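Local coordinates for protein tetraacyldisaccharide 4'-kinase (Aquifex aeolicus, PDB 4ITN) that probably transfers the gamma-phosphate of ATP to the 4'-position of a tetraacyldisaccharide 1-phosphate, the step of lipid A biosynthesis that yields lipid IVA, at residues I39-L44 with I152-K157; C68-G73 with F135-G140; S214-V219 with K280-L285; R227-F232 with L248-K253; G272-T277 with N290-N295. All blocks are in the same frame, centred on the assembly; numbering follows the deposited sequence.

Contact 1: I39-L44 with I152-K157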
# COMPACT_ATOMS: atom_id res chain seq x y z
N ILE A 39 -13.60 4.67 -2.37
CA ILE A 39 -13.26 3.80 -1.27
C ILE A 39 -11.93 4.25 -0.71
O ILE A 39 -10.96 4.44 -1.44
CB ILE A 39 -13.11 2.33 -1.71
CG1 ILE A 39 -14.41 1.87 -2.38
CG2 ILE A 39 -12.79 1.47 -0.49
CD1 ILE A 39 -14.27 0.60 -3.22
N SER A 40 -11.88 4.45 0.60
CA SER A 40 -10.62 4.83 1.18
C SER A 40 -10.02 3.63 1.86
O SER A 40 -10.73 2.88 2.54
CB SER A 40 -10.80 5.94 2.22
OG SER A 40 -9.54 6.23 2.78
N VAL A 41 -8.70 3.50 1.73
CA VAL A 41 -7.92 2.51 2.47
C VAL A 41 -6.85 3.27 3.22
O VAL A 41 -6.17 4.13 2.64
CB VAL A 41 -7.23 1.48 1.52
CG1 VAL A 41 -6.31 0.54 2.31
CG2 VAL A 41 -8.27 0.66 0.77
N GLY A 42 -6.69 2.98 4.50
CA GLY A 42 -5.63 3.61 5.28
C GLY A 42 -5.36 2.95 6.62
O GLY A 42 -5.87 1.86 6.90
N ASN A 43 -4.58 3.63 7.46
CA ASN A 43 -4.28 3.16 8.81
C ASN A 43 -4.05 4.31 9.80
O ASN A 43 -3.90 5.46 9.41
CB ASN A 43 -3.03 2.27 8.81
CG ASN A 43 -2.59 1.87 7.41
OD1 ASN A 43 -2.79 2.60 6.45
ND2 ASN A 43 -1.99 0.70 7.31
N LEU A 44 -4.04 3.97 11.09
CA LEU A 44 -3.60 4.89 12.14
C LEU A 44 -2.10 5.17 12.11
O LEU A 44 -1.66 6.31 12.23
CB LEU A 44 -4.03 4.37 13.50
CG LEU A 44 -5.52 4.04 13.59
CD1 LEU A 44 -5.90 3.54 14.97
CD2 LEU A 44 -6.37 5.25 13.20
N ILE A 152 -12.20 2.25 4.85
CA ILE A 152 -11.67 0.98 5.31
C ILE A 152 -10.40 1.26 6.08
O ILE A 152 -9.50 1.91 5.57
CB ILE A 152 -11.35 0.04 4.13
CG1 ILE A 152 -12.63 -0.35 3.40
CG2 ILE A 152 -10.71 -1.23 4.65
CD1 ILE A 152 -12.38 -1.20 2.16
N LEU A 153 -10.34 0.79 7.32
CA LEU A 153 -9.19 1.03 8.19
C LEU A 153 -8.46 -0.27 8.41
O LEU A 153 -9.06 -1.26 8.85
CB LEU A 153 -9.65 1.52 9.57
CG LEU A 153 -8.54 1.91 10.55
CD1 LEU A 153 -7.67 2.98 9.90
CD2 LEU A 153 -9.11 2.43 11.92
N LEU A 154 -7.17 -0.25 8.16
CA LEU A 154 -6.32 -1.40 8.46
C LEU A 154 -5.73 -1.19 9.84
O LEU A 154 -5.33 -0.08 10.19
CB LEU A 154 -5.21 -1.53 7.40
CG LEU A 154 -5.57 -2.35 6.15
CD1 LEU A 154 -6.86 -1.86 5.49
CD2 LEU A 154 -4.42 -2.31 5.16
N LEU A 155 -5.69 -2.25 10.64
CA LEU A 155 -5.09 -2.23 11.98
C LEU A 155 -4.25 -3.48 12.14
O LEU A 155 -4.73 -4.59 11.87
CB LEU A 155 -6.18 -2.31 13.06
CG LEU A 155 -6.95 -1.10 13.57
CD1 LEU A 155 -7.85 -1.59 14.69
CD2 LEU A 155 -6.00 0.00 14.08
N LYS A 156 -3.00 -3.33 12.58
CA LYS A 156 -2.20 -4.50 12.96
C LYS A 156 -2.17 -4.59 14.48
O LYS A 156 -2.55 -3.64 15.17
CB LYS A 156 -0.78 -4.44 12.38
CG LYS A 156 0.03 -3.22 12.79
CD LYS A 156 1.37 -3.12 12.06
CE LYS A 156 1.98 -1.73 12.25
NZ LYS A 156 3.26 -1.50 11.51
N LYS A 157 -1.75 -5.74 15.00
CA LYS A 157 -1.67 -5.96 16.44
C LYS A 157 -0.91 -4.84 17.16
O LYS A 157 -1.35 -4.36 18.21
CB LYS A 157 -0.98 -7.31 16.71
CG LYS A 157 -0.81 -7.69 18.17
CD LYS A 157 0.05 -8.93 18.28
CE LYS A 157 -0.02 -9.56 19.65
NZ LYS A 157 0.71 -10.86 19.66
O HOH W 1 -9.58 4.59 4.98
O HOH W 2 -3.78 1.37 11.82

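Contact 2: C68-G73 with F135-G140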
# COMPACT_ATOMS: atom_id res chain seq x y z
N CYS A 68 -9.57 3.64 -10.64
CA CYS A 68 -8.45 4.57 -10.50
C CYS A 68 -7.99 4.73 -9.06
O CYS A 68 -8.77 5.09 -8.17
CB CYS A 68 -8.81 5.96 -11.02
SG CYS A 68 -7.40 7.07 -11.08
N ILE A 69 -6.71 4.51 -8.82
CA ILE A 69 -6.17 4.69 -7.48
C ILE A 69 -5.71 6.14 -7.35
O ILE A 69 -5.02 6.66 -8.23
CB ILE A 69 -4.98 3.72 -7.24
CG1 ILE A 69 -5.49 2.26 -7.14
CG2 ILE A 69 -4.21 4.11 -5.99
CD1 ILE A 69 -4.34 1.26 -7.08
N LEU A 70 -6.10 6.81 -6.27
CA LEU A 70 -5.60 8.16 -5.97
C LEU A 70 -4.56 8.07 -4.87
O LEU A 70 -4.91 7.83 -3.72
CB LEU A 70 -6.74 9.06 -5.46
CG LEU A 70 -7.86 9.25 -6.49
CD1 LEU A 70 -8.98 10.16 -5.97
CD2 LEU A 70 -7.22 9.84 -7.75
N SER A 71 -3.29 8.25 -5.22
CA SER A 71 -2.22 8.18 -4.24
C SER A 71 -1.74 9.60 -3.93
O SER A 71 -2.00 10.54 -4.70
CB SER A 71 -1.03 7.36 -4.78
OG SER A 71 -1.44 6.04 -5.11
N ARG A 72 -1.05 9.75 -2.81
CA ARG A 72 -0.54 11.06 -2.40
C ARG A 72 0.67 11.49 -3.20
O ARG A 72 0.80 12.66 -3.58
CB ARG A 72 -0.17 11.04 -0.92
CG ARG A 72 0.27 12.41 -0.40
CD ARG A 72 0.36 12.41 1.11
NE ARG A 72 0.61 13.75 1.64
CZ ARG A 72 0.78 14.03 2.93
NH1 ARG A 72 0.98 15.29 3.32
NH2 ARG A 72 0.73 13.06 3.84
N GLY A 73 1.57 10.56 -3.47
CA GLY A 73 2.82 10.93 -4.10
C GLY A 73 3.86 11.38 -3.08
O GLY A 73 4.44 12.46 -3.21
N PHE A 135 -13.04 5.22 -7.34
CA PHE A 135 -11.72 5.63 -6.86
C PHE A 135 -11.33 4.81 -5.65
O PHE A 135 -12.16 4.49 -4.80
CB PHE A 135 -11.70 7.13 -6.49
CG PHE A 135 -11.71 8.04 -7.68
CD1 PHE A 135 -10.60 8.13 -8.51
CD2 PHE A 135 -12.84 8.79 -8.00
CE1 PHE A 135 -10.61 8.96 -9.65
CE2 PHE A 135 -12.86 9.62 -9.13
CZ PHE A 135 -11.73 9.72 -9.95
N ILE A 136 -10.05 4.45 -5.57
CA ILE A 136 -9.53 3.93 -4.32
C ILE A 136 -8.53 4.95 -3.80
O ILE A 136 -7.58 5.32 -4.50
CB ILE A 136 -8.85 2.57 -4.51
CG1 ILE A 136 -9.89 1.53 -4.99
CG2 ILE A 136 -8.21 2.10 -3.20
CD1 ILE A 136 -9.18 0.25 -5.55
N LEU A 137 -8.75 5.43 -2.57
CA LEU A 137 -7.78 6.34 -1.96
C LEU A 137 -6.71 5.48 -1.32
O LEU A 137 -6.95 4.79 -0.34
CB LEU A 137 -8.40 7.20 -0.86
CG LEU A 137 -9.61 8.05 -1.22
CD1 LEU A 137 -9.82 9.13 -0.15
CD2 LEU A 137 -9.34 8.67 -2.59
N ASP A 138 -5.51 5.54 -1.87
CA ASP A 138 -4.37 4.92 -1.23
C ASP A 138 -4.00 5.82 -0.06
O ASP A 138 -3.81 7.02 -0.25
CB ASP A 138 -3.23 4.81 -2.23
CG ASP A 138 -1.96 4.25 -1.63
OD1 ASP A 138 -2.02 3.71 -0.51
OD2 ASP A 138 -0.91 4.35 -2.28
N ASP A 139 -3.88 5.26 1.13
CA ASP A 139 -3.54 6.04 2.32
C ASP A 139 -4.46 7.25 2.57
O ASP A 139 -3.98 8.36 2.75
CB ASP A 139 -2.08 6.50 2.24
CG ASP A 139 -1.55 6.98 3.58
OD1 ASP A 139 -2.35 7.08 4.53
OD2 ASP A 139 -0.34 7.25 3.67
N GLY A 140 -5.77 7.04 2.52
CA GLY A 140 -6.73 8.12 2.68
C GLY A 140 -7.50 8.34 3.98
O GLY A 140 -8.39 9.17 4.01
O HOH W 3 -0.79 7.64 -0.99

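Contact 3: S214-V219 with K280-L285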
# COMPACT_ATOMS: atom_id res chain seq x y z
N SER A 214 11.10 -9.22 -13.94
CA SER A 214 11.46 -7.81 -14.08
C SER A 214 10.49 -7.02 -14.96
O SER A 214 10.60 -5.80 -15.06
CB SER A 214 12.86 -7.69 -14.66
OG SER A 214 12.98 -8.50 -15.82
N ASP A 215 9.57 -7.73 -15.60
CA ASP A 215 8.49 -7.08 -16.34
C ASP A 215 7.24 -7.00 -15.46
O ASP A 215 6.17 -6.58 -15.91
CB ASP A 215 8.17 -7.83 -17.62
CG ASP A 215 9.14 -7.50 -18.75
OD1 ASP A 215 10.31 -7.15 -18.47
OD2 ASP A 215 8.72 -7.61 -19.92
N PHE A 216 7.38 -7.42 -14.21
CA PHE A 216 6.27 -7.47 -13.27
C PHE A 216 5.13 -8.36 -13.75
O PHE A 216 3.96 -8.01 -13.63
CB PHE A 216 5.79 -6.07 -12.89
CG PHE A 216 6.66 -5.43 -11.87
CD1 PHE A 216 7.87 -4.85 -12.24
CD2 PHE A 216 6.31 -5.44 -10.53
CE1 PHE A 216 8.69 -4.27 -11.29
CE2 PHE A 216 7.13 -4.86 -9.57
CZ PHE A 216 8.32 -4.28 -9.96
N GLU A 217 5.50 -9.52 -14.28
CA GLU A 217 4.54 -10.58 -14.54
C GLU A 217 4.79 -11.71 -13.56
O GLU A 217 5.93 -11.90 -13.10
CB GLU A 217 4.69 -11.10 -15.97
CG GLU A 217 4.45 -10.05 -17.02
CD GLU A 217 5.13 -10.37 -18.33
OE1 GLU A 217 6.07 -11.20 -18.34
OE2 GLU A 217 4.73 -9.79 -19.36
N GLU A 218 3.74 -12.45 -13.23
CA GLU A 218 3.87 -13.60 -12.36
C GLU A 218 4.53 -14.76 -13.08
O GLU A 218 4.16 -15.11 -14.20
CB GLU A 218 2.51 -14.02 -11.81
CG GLU A 218 1.85 -12.94 -10.96
CD GLU A 218 0.53 -13.39 -10.35
OE1 GLU A 218 0.13 -14.56 -10.58
OE2 GLU A 218 -0.10 -12.57 -9.63
N VAL A 219 5.54 -15.33 -12.43
CA VAL A 219 6.18 -16.55 -12.89
C VAL A 219 6.22 -17.50 -11.71
O VAL A 219 6.32 -17.06 -10.56
CB VAL A 219 7.62 -16.31 -13.41
CG1 VAL A 219 7.61 -15.51 -14.70
CG2 VAL A 219 8.47 -15.62 -12.35
N LYS A 280 10.11 -3.12 -4.44
CA LYS A 280 10.52 -1.72 -4.40
C LYS A 280 11.89 -1.52 -5.07
O LYS A 280 12.17 -0.46 -5.65
CB LYS A 280 10.53 -1.23 -2.95
CG LYS A 280 10.39 0.26 -2.77
CD LYS A 280 11.70 0.88 -2.31
CE LYS A 280 12.19 0.30 -0.99
NZ LYS A 280 13.56 0.80 -0.65
N ASP A 281 12.75 -2.54 -4.99
CA ASP A 281 14.06 -2.51 -5.62
C ASP A 281 13.95 -2.98 -7.07
O ASP A 281 14.62 -2.45 -7.96
CB ASP A 281 15.06 -3.40 -4.86
CG ASP A 281 15.28 -2.96 -3.42
OD1 ASP A 281 15.64 -1.78 -3.20
OD2 ASP A 281 15.09 -3.80 -2.52
N LEU A 282 13.10 -3.99 -7.29
CA LEU A 282 12.87 -4.54 -8.63
C LEU A 282 12.51 -3.47 -9.65
O LEU A 282 12.87 -3.56 -10.83
CB LEU A 282 11.77 -5.60 -8.58
CG LEU A 282 11.65 -6.50 -9.82
CD1 LEU A 282 12.91 -7.34 -10.00
CD2 LEU A 282 10.44 -7.40 -9.72
N ILE A 283 11.77 -2.47 -9.19
CA ILE A 283 11.44 -1.28 -9.96
C ILE A 283 12.66 -0.74 -10.73
O ILE A 283 12.56 -0.37 -11.90
CB ILE A 283 10.98 -0.17 -9.02
CG1 ILE A 283 9.70 -0.59 -8.30
CG2 ILE A 283 10.80 1.12 -9.76
CD1 ILE A 283 8.59 -0.98 -9.24
N LYS A 284 13.80 -0.71 -10.05
CA LYS A 284 15.01 -0.12 -10.61
C LYS A 284 15.76 -1.08 -11.51
O LYS A 284 16.69 -0.70 -12.20
CB LYS A 284 15.94 0.34 -9.48
CG LYS A 284 15.24 0.68 -8.17
CD LYS A 284 14.61 2.05 -8.21
CE LYS A 284 13.95 2.38 -6.88
NZ LYS A 284 13.57 3.82 -6.76
N LEU A 285 15.34 -2.35 -11.51
CA LEU A 285 16.09 -3.39 -12.20
C LEU A 285 15.33 -4.02 -13.35
O LEU A 285 15.61 -5.16 -13.74
CB LEU A 285 16.53 -4.47 -11.21
CG LEU A 285 17.54 -3.99 -10.18
CD1 LEU A 285 17.98 -5.15 -9.33
CD2 LEU A 285 18.73 -3.35 -10.86

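Contact 4: R227-F232 with L248-K253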
# COMPACT_ATOMS: atom_id res chain seq x y z
N ARG A 227 18.03 -24.91 -7.82
CA ARG A 227 19.00 -23.84 -8.00
C ARG A 227 19.27 -23.09 -6.70
O ARG A 227 18.45 -23.08 -5.79
CB ARG A 227 18.52 -22.86 -9.07
CG ARG A 227 17.97 -23.53 -10.32
CD ARG A 227 18.66 -23.02 -11.56
NE ARG A 227 19.86 -22.25 -11.23
CZ ARG A 227 20.45 -21.40 -12.06
NH1 ARG A 227 19.97 -21.21 -13.28
NH2 ARG A 227 21.54 -20.74 -11.68
N GLU A 228 20.44 -22.47 -6.63
CA GLU A 228 20.81 -21.62 -5.50
C GLU A 228 20.76 -20.16 -5.95
O GLU A 228 21.05 -19.86 -7.10
CB GLU A 228 22.18 -22.01 -4.95
CG GLU A 228 22.28 -23.49 -4.61
CD GLU A 228 23.63 -23.90 -4.06
OE1 GLU A 228 24.09 -25.01 -4.39
OE2 GLU A 228 24.22 -23.11 -3.28
N VAL A 229 20.39 -19.27 -5.04
CA VAL A 229 20.02 -17.90 -5.40
C VAL A 229 20.85 -16.85 -4.65
O VAL A 229 21.22 -17.06 -3.50
CB VAL A 229 18.48 -17.68 -5.11
CG1 VAL A 229 18.07 -16.24 -5.35
CG2 VAL A 229 17.60 -18.64 -5.91
N ILE A 230 21.15 -15.73 -5.30
CA ILE A 230 21.72 -14.58 -4.62
C ILE A 230 20.56 -13.64 -4.32
O ILE A 230 19.60 -13.58 -5.09
CB ILE A 230 22.74 -13.85 -5.51
CG1 ILE A 230 23.76 -14.84 -6.09
CG2 ILE A 230 23.46 -12.75 -4.73
CD1 ILE A 230 24.73 -14.22 -7.08
N ALA A 231 20.62 -12.92 -3.20
CA ALA A 231 19.58 -11.97 -2.83
C ALA A 231 20.17 -10.67 -2.30
O ALA A 231 21.33 -10.64 -1.87
CB ALA A 231 18.63 -12.57 -1.81
N PHE A 232 19.37 -9.61 -2.32
CA PHE A 232 19.81 -8.29 -1.86
C PHE A 232 18.61 -7.35 -1.59
O PHE A 232 17.50 -7.62 -2.04
CB PHE A 232 20.76 -7.67 -2.89
CG PHE A 232 20.13 -7.41 -4.23
CD1 PHE A 232 20.08 -8.40 -5.20
CD2 PHE A 232 19.57 -6.17 -4.51
CE1 PHE A 232 19.49 -8.16 -6.43
CE2 PHE A 232 18.99 -5.92 -5.74
CZ PHE A 232 18.95 -6.92 -6.69
N LEU A 248 11.08 -19.11 4.10
CA LEU A 248 10.68 -19.77 2.87
C LEU A 248 11.62 -20.90 2.48
O LEU A 248 11.41 -21.58 1.48
CB LEU A 248 10.57 -18.75 1.73
CG LEU A 248 9.47 -17.70 1.90
CD1 LEU A 248 9.55 -16.66 0.79
CD2 LEU A 248 8.10 -18.35 1.93
N GLY A 249 12.67 -21.09 3.27
CA GLY A 249 13.61 -22.17 3.02
C GLY A 249 14.23 -22.17 1.64
O GLY A 249 14.32 -23.21 0.99
N ILE A 250 14.66 -21.00 1.17
CA ILE A 250 15.24 -20.89 -0.16
C ILE A 250 16.77 -20.88 -0.13
O ILE A 250 17.39 -20.11 0.60
CB ILE A 250 14.76 -19.62 -0.88
CG1 ILE A 250 13.27 -19.70 -1.18
CG2 ILE A 250 15.54 -19.42 -2.18
CD1 ILE A 250 12.67 -18.39 -1.65
N LYS A 251 17.37 -21.75 -0.93
CA LYS A 251 18.82 -21.87 -1.03
C LYS A 251 19.39 -20.52 -1.44
O LYS A 251 19.13 -20.03 -2.53
CB LYS A 251 19.19 -22.94 -2.05
CG LYS A 251 18.39 -24.23 -1.91
CD LYS A 251 18.60 -25.14 -3.11
CE LYS A 251 17.63 -26.31 -3.09
NZ LYS A 251 17.66 -27.06 -4.39
N VAL A 252 20.19 -19.90 -0.57
CA VAL A 252 20.85 -18.66 -0.94
C VAL A 252 22.37 -18.80 -1.00
O VAL A 252 23.02 -19.07 0.01
CB VAL A 252 20.51 -17.53 0.05
CG1 VAL A 252 20.98 -16.19 -0.48
CG2 VAL A 252 19.01 -17.51 0.33
N LYS A 253 22.93 -18.61 -2.19
CA LYS A 253 24.38 -18.67 -2.40
C LYS A 253 25.15 -17.56 -1.70
O LYS A 253 26.20 -17.79 -1.09
CB LYS A 253 24.70 -18.63 -3.89
CG LYS A 253 24.79 -20.00 -4.55
CD LYS A 253 25.46 -19.90 -5.91
CE LYS A 253 24.75 -20.76 -6.94
NZ LYS A 253 25.20 -20.44 -8.33

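Contact 5: G272-T277 with N290-N295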
# COMPACT_ATOMS: atom_id res chain seq x y z
N GLY A 272 23.54 -15.43 -16.14
CA GLY A 272 23.32 -16.83 -15.82
C GLY A 272 23.06 -17.17 -14.36
O GLY A 272 22.73 -18.31 -14.04
N GLU A 273 23.22 -16.20 -13.47
CA GLU A 273 22.89 -16.42 -12.07
C GLU A 273 21.46 -15.96 -11.87
O GLU A 273 20.88 -15.37 -12.78
CB GLU A 273 23.87 -15.66 -11.15
CG GLU A 273 25.32 -16.16 -11.24
CD GLU A 273 25.59 -17.38 -10.36
OE1 GLU A 273 24.81 -17.60 -9.40
OE2 GLU A 273 26.57 -18.12 -10.63
N ILE A 274 20.88 -16.24 -10.70
CA ILE A 274 19.50 -15.82 -10.40
C ILE A 274 19.45 -14.96 -9.14
O ILE A 274 20.08 -15.29 -8.13
CB ILE A 274 18.54 -17.04 -10.27
CG1 ILE A 274 18.47 -17.82 -11.59
CG2 ILE A 274 17.14 -16.61 -9.82
CD1 ILE A 274 17.95 -16.98 -12.78
N TYR A 275 18.72 -13.85 -9.21
CA TYR A 275 18.65 -12.88 -8.11
C TYR A 275 17.23 -12.73 -7.58
O TYR A 275 16.26 -12.79 -8.34
CB TYR A 275 19.17 -11.51 -8.58
CG TYR A 275 20.63 -11.52 -8.98
CD1 TYR A 275 21.02 -11.96 -10.24
CD2 TYR A 275 21.61 -11.09 -8.10
CE1 TYR A 275 22.35 -11.97 -10.61
CE2 TYR A 275 22.96 -11.11 -8.46
CZ TYR A 275 23.32 -11.55 -9.73
OH TYR A 275 24.64 -11.58 -10.10
N LEU A 276 17.10 -12.55 -6.26
CA LEU A 276 15.84 -12.17 -5.65
C LEU A 276 16.04 -10.84 -4.95
O LEU A 276 17.04 -10.65 -4.25
CB LEU A 276 15.38 -13.23 -4.64
CG LEU A 276 15.03 -14.61 -5.18
CD1 LEU A 276 14.34 -15.44 -4.11
CD2 LEU A 276 14.13 -14.46 -6.39
N THR A 277 15.11 -9.90 -5.15
CA THR A 277 15.16 -8.61 -4.46
C THR A 277 13.74 -8.22 -4.06
O THR A 277 12.82 -9.02 -4.24
CB THR A 277 15.84 -7.51 -5.33
OG1 THR A 277 16.20 -6.39 -4.50
CG2 THR A 277 14.92 -7.05 -6.46
N ASN A 290 16.47 -12.67 -14.65
CA ASN A 290 17.27 -13.39 -13.68
C ASN A 290 17.29 -12.61 -12.38
O ASN A 290 17.93 -13.01 -11.40
CB ASN A 290 18.69 -13.61 -14.21
CG ASN A 290 19.65 -12.51 -13.78
OD1 ASN A 290 19.24 -11.51 -13.20
ND2 ASN A 290 20.92 -12.70 -14.07
N VAL A 291 16.57 -11.50 -12.37
CA VAL A 291 16.32 -10.74 -11.16
C VAL A 291 14.83 -10.81 -10.90
O VAL A 291 14.02 -10.49 -11.77
CB VAL A 291 16.73 -9.27 -11.32
CG1 VAL A 291 16.47 -8.51 -10.03
CG2 VAL A 291 18.19 -9.17 -11.72
N PHE A 292 14.46 -11.24 -9.70
CA PHE A 292 13.05 -11.43 -9.37
C PHE A 292 12.71 -10.88 -8.00
O PHE A 292 13.60 -10.55 -7.20
CB PHE A 292 12.70 -12.92 -9.42
CG PHE A 292 13.04 -13.58 -10.73
CD1 PHE A 292 14.29 -14.15 -10.94
CD2 PHE A 292 12.10 -13.65 -11.75
CE1 PHE A 292 14.60 -14.77 -12.14
CE2 PHE A 292 12.40 -14.26 -12.95
CZ PHE A 292 13.65 -14.82 -13.15
N ALA A 293 11.41 -10.77 -7.73
CA ALA A 293 10.92 -10.44 -6.40
C ALA A 293 9.95 -11.51 -5.93
O ALA A 293 9.40 -12.25 -6.75
CB ALA A 293 10.24 -9.07 -6.39
N LEU A 294 9.74 -11.60 -4.62
CA LEU A 294 8.81 -12.56 -4.06
C LEU A 294 7.39 -12.00 -4.18
O LEU A 294 7.17 -10.82 -3.90
CB LEU A 294 9.16 -12.86 -2.60
CG LEU A 294 10.54 -13.46 -2.29
CD1 LEU A 294 10.71 -13.73 -0.79
CD2 LEU A 294 10.75 -14.74 -3.07
N ASN A 295 6.43 -12.81 -4.62
CA ASN A 295 5.05 -12.31 -4.71
C ASN A 295 4.07 -12.96 -3.74
O ASN A 295 3.93 -14.19 -3.70
CB ASN A 295 4.51 -12.38 -6.14
CG ASN A 295 3.27 -11.52 -6.33
OD1 ASN A 295 3.10 -10.49 -5.67
ND2 ASN A 295 2.40 -11.94 -7.24
O HOH W 4 10.72 -9.53 -2.83

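Contact 1: I39-L44 with I152-K157
Ser40 and Gly42 hold Ile152 between them in a ladder of two parallel strands, 39-43 and 152-155. Ser40 O receives Ile152 N at 2.8 Å, Gly42 N reaches back to Ile152 O, and Gly42 O takes Leu154 N in a nearly straight bond (2.8 Å, 172° at the hydrogen). A water beside this ladder ties Ser40 OG to Ile152 O. On the face that carries Val41, Ile152 and Leu154, Val41 CG1 meets Leu154 CD1 at 4.0 Å. Ile39 and Ile152 run side by side, pointing the same way, with Ile39 CG2 against Ile152 CD1. On the other face Leu153 sets its CG anti to its backbone N (chi1 -176°), which brings Leu153 CD1 to 3.6 Å from Asn43 CA. Up to Leu154 N the backbones bond directly; beyond Asn43 the ladder loosens, and a water joins Leu44 N to Leu154 O, 2.7 Å from each. Leu44 still packs here, its CD1 3.7 Å from Leu155 CD2, while the Leu44 and Leu153 side chains cross at about a right angle, CD2 to CD2. Strand 134-138 flanks 39-43 on the edge away from 152-155, whose own outer neighbour is strand 182-185. Helix 49-61, which begins within the predicted ATP-binding P-loop, lies over Val41 through Lys51, Val55 and Leu58.

Contact 2: C68-G73 with F135-G140
Leu70 and Phe135 meet across two neighbouring parallel strands, 68-71 and 135-138, of the P-loop kinase core. The run of hydrophobic residues ending in Asp138 is consistent with a Walker B strand. The two side chains cross obliquely: Leu70 lays CG and CD1 both 3.6 Å from Phe135 CD1. Cys68 takes the same ring from another direction, its SG lying at the edge, 5.2 Å from the centroid of Phe135 and 78° off the ring normal. With SG anti to its own backbone N (chi1 -172°), the sulfur stands beside the ring while CB rests on Phe135 CE1. Leu70 CD1 continues to Leu137 CD2, so one face of the sheet is a row of Cys68, Phe135, Leu70 and Leu137. On the face of Ile69 and Ile136, Ile69 CG2 packs on Asp138 CB at 3.9 Å. Helix 119-130 covers Phe135, whereas helix 49-61 covers Ile136. The backbone ladder runs from Ile136 N to Cys68 O, from Leu70 N to Ile136 O (2.7 Å) and from Asp138 N to Leu70 O. Asp138 has its main partner in Lys51 of the predicted ATP site, a salt bridge through OD1; the other oxygen, Asp138 OD2, takes a weak hydrogen bond from Ser71 OG, 3.3 Å long.

Contact 3: S214-V219 with K280-L285
Ser214 and Phe216 belong to the turn of a beta-hairpin, between strands 201-212 and 218-219, and pack on the short helix 279-282 and the residues that follow it. Ser214 comes first: its CB lies 3.8 Å from Leu285 O, and its CA is near Leu282 CD1. Its hydroxyl turns to Tyr288 O in a weak hydrogen bond. Phe216 then adopts a left-handed backbone conformation (phi 58°), and its ring does most of the work. Leu282 approaches it from the opposite direction, CG anti to its backbone N (chi1 -166°), and sets CD2 over one face of the ring, offset toward the rim. This is a CH-pi contact, 4.1 Å from Leu282 CD2 to the Phe216 centroid and 23° off the ring normal. Helix 99-107 also touches the ring, through Leu103 and Lys106. Past Phe216 the segment leaves the helix and enters the short strand, where Val219 bonds back to Leu211. No hydrogen bond joins the two segments. Ile283 crosses the Phe216 side chain at about a right angle, and although its CB points away, the chain bends back to put Ile283 CD1 just 3.4 Å from Phe216 CZ.

Contact 4: R227-F232 with L248-K253
Lys253 lies against Glu228 and Val229 along almost its whole length. Lys253 CB is 3.8 Å from Val229 O, the carbonyl that also accepts the backbone N of Lys253. Lys253 CG lies tight against Glu228 CB, at 3.3 Å, and is touched by the carboxylate atom OE2 of the same glutamate. Lys253 CD stays 4.0 Å from Glu228 CB; the chain then bends at chi3 (-138°), which brings Lys253 CE back to 3.5 Å from Glu228 CB. The tip leaves the contact, Lys253 NZ forming a salt bridge with Glu273 OE1, while Glu228 OE2 remains 5.8 Å from this ammonium nitrogen. The two side chains thus cross at about a right angle, and their charged ends are not paired with each other. On the other flank Lys251 extends its chain so that CD rests on Arg227 O. Between the lysines a single parallel bridge pairs Val229 with Val252. Val229 N bonds to Lys251 O, and Val252 CA comes within 3.0 Å of Val229 O. Strand 275-277 pairs with the other edge of strand 229-233, through Ile230. Helix 238-247 ends in a Schellman motif at Gly249 and packs on Ala231 and Ile250, completing a beta-alpha-beta unit of strand 229-233, this helix and strand 252-257.

Contact 5: G272-T277 with N290-N295
Ile274 straddles the start of the second strand: its CG2 nudges the Phe292 ring at CE1, 3.9 Å away, and its CD1 drops against Asn290 CB at 3.7 Å. Asn290 fills the step between Ile274 and Tyr275, lying alongside the tyrosine with amide and ring planes 42° apart. Asn290 OD1 is buried 3.5 Å from Tyr275 CD1 and has no polar partner in the model. Strands 275-277 and 291-295 are parallel neighbours joined by helix 279-282, a beta-alpha-beta crossover. Phe292 N bonds to Tyr275 O at 2.7 Å, and Thr277 N to Phe292 O. Leu276 fits between two bumps of the other strand: CD2 rests on Phe292 CB (3.7 Å), and CD1 meets Leu294 CD2, the leucine side chains crossing at about a right angle. On the reverse face Val291 sets CG2 against Tyr275 CB and CG1 toward Thr277 CG2. Helix 279-282 covers this side, Leu282 touching Thr277, Val291 and Ala293. Farther along, a water links Thr277 O to Leu294 N.

Contacts 1 and 2 share the kinase core, their centres 13 Å apart; Ile39 O and Leu137 N, 2.7 Å apart, probably join them by a hydrogen bond. The predicted ATP site lies at their ends, close to Asn43 of contact 1 and Asp138 of contact 2. Contacts 3, 4 and 5 form a second cluster. Contact 5 is central to it, its centre about 9 Å from those of 3 and 4: Thr277 OG1 probably bonds to Phe232 O of contact 4, 3.0 Å away. Contacts 3 and 4 touch where Leu285 CD1 packs 3.3 Å from Phe232 CZ. Nearest atoms of contacts 2 and 3 are about 12 Å apart, whereas contact 4 stays remote from the ATP site.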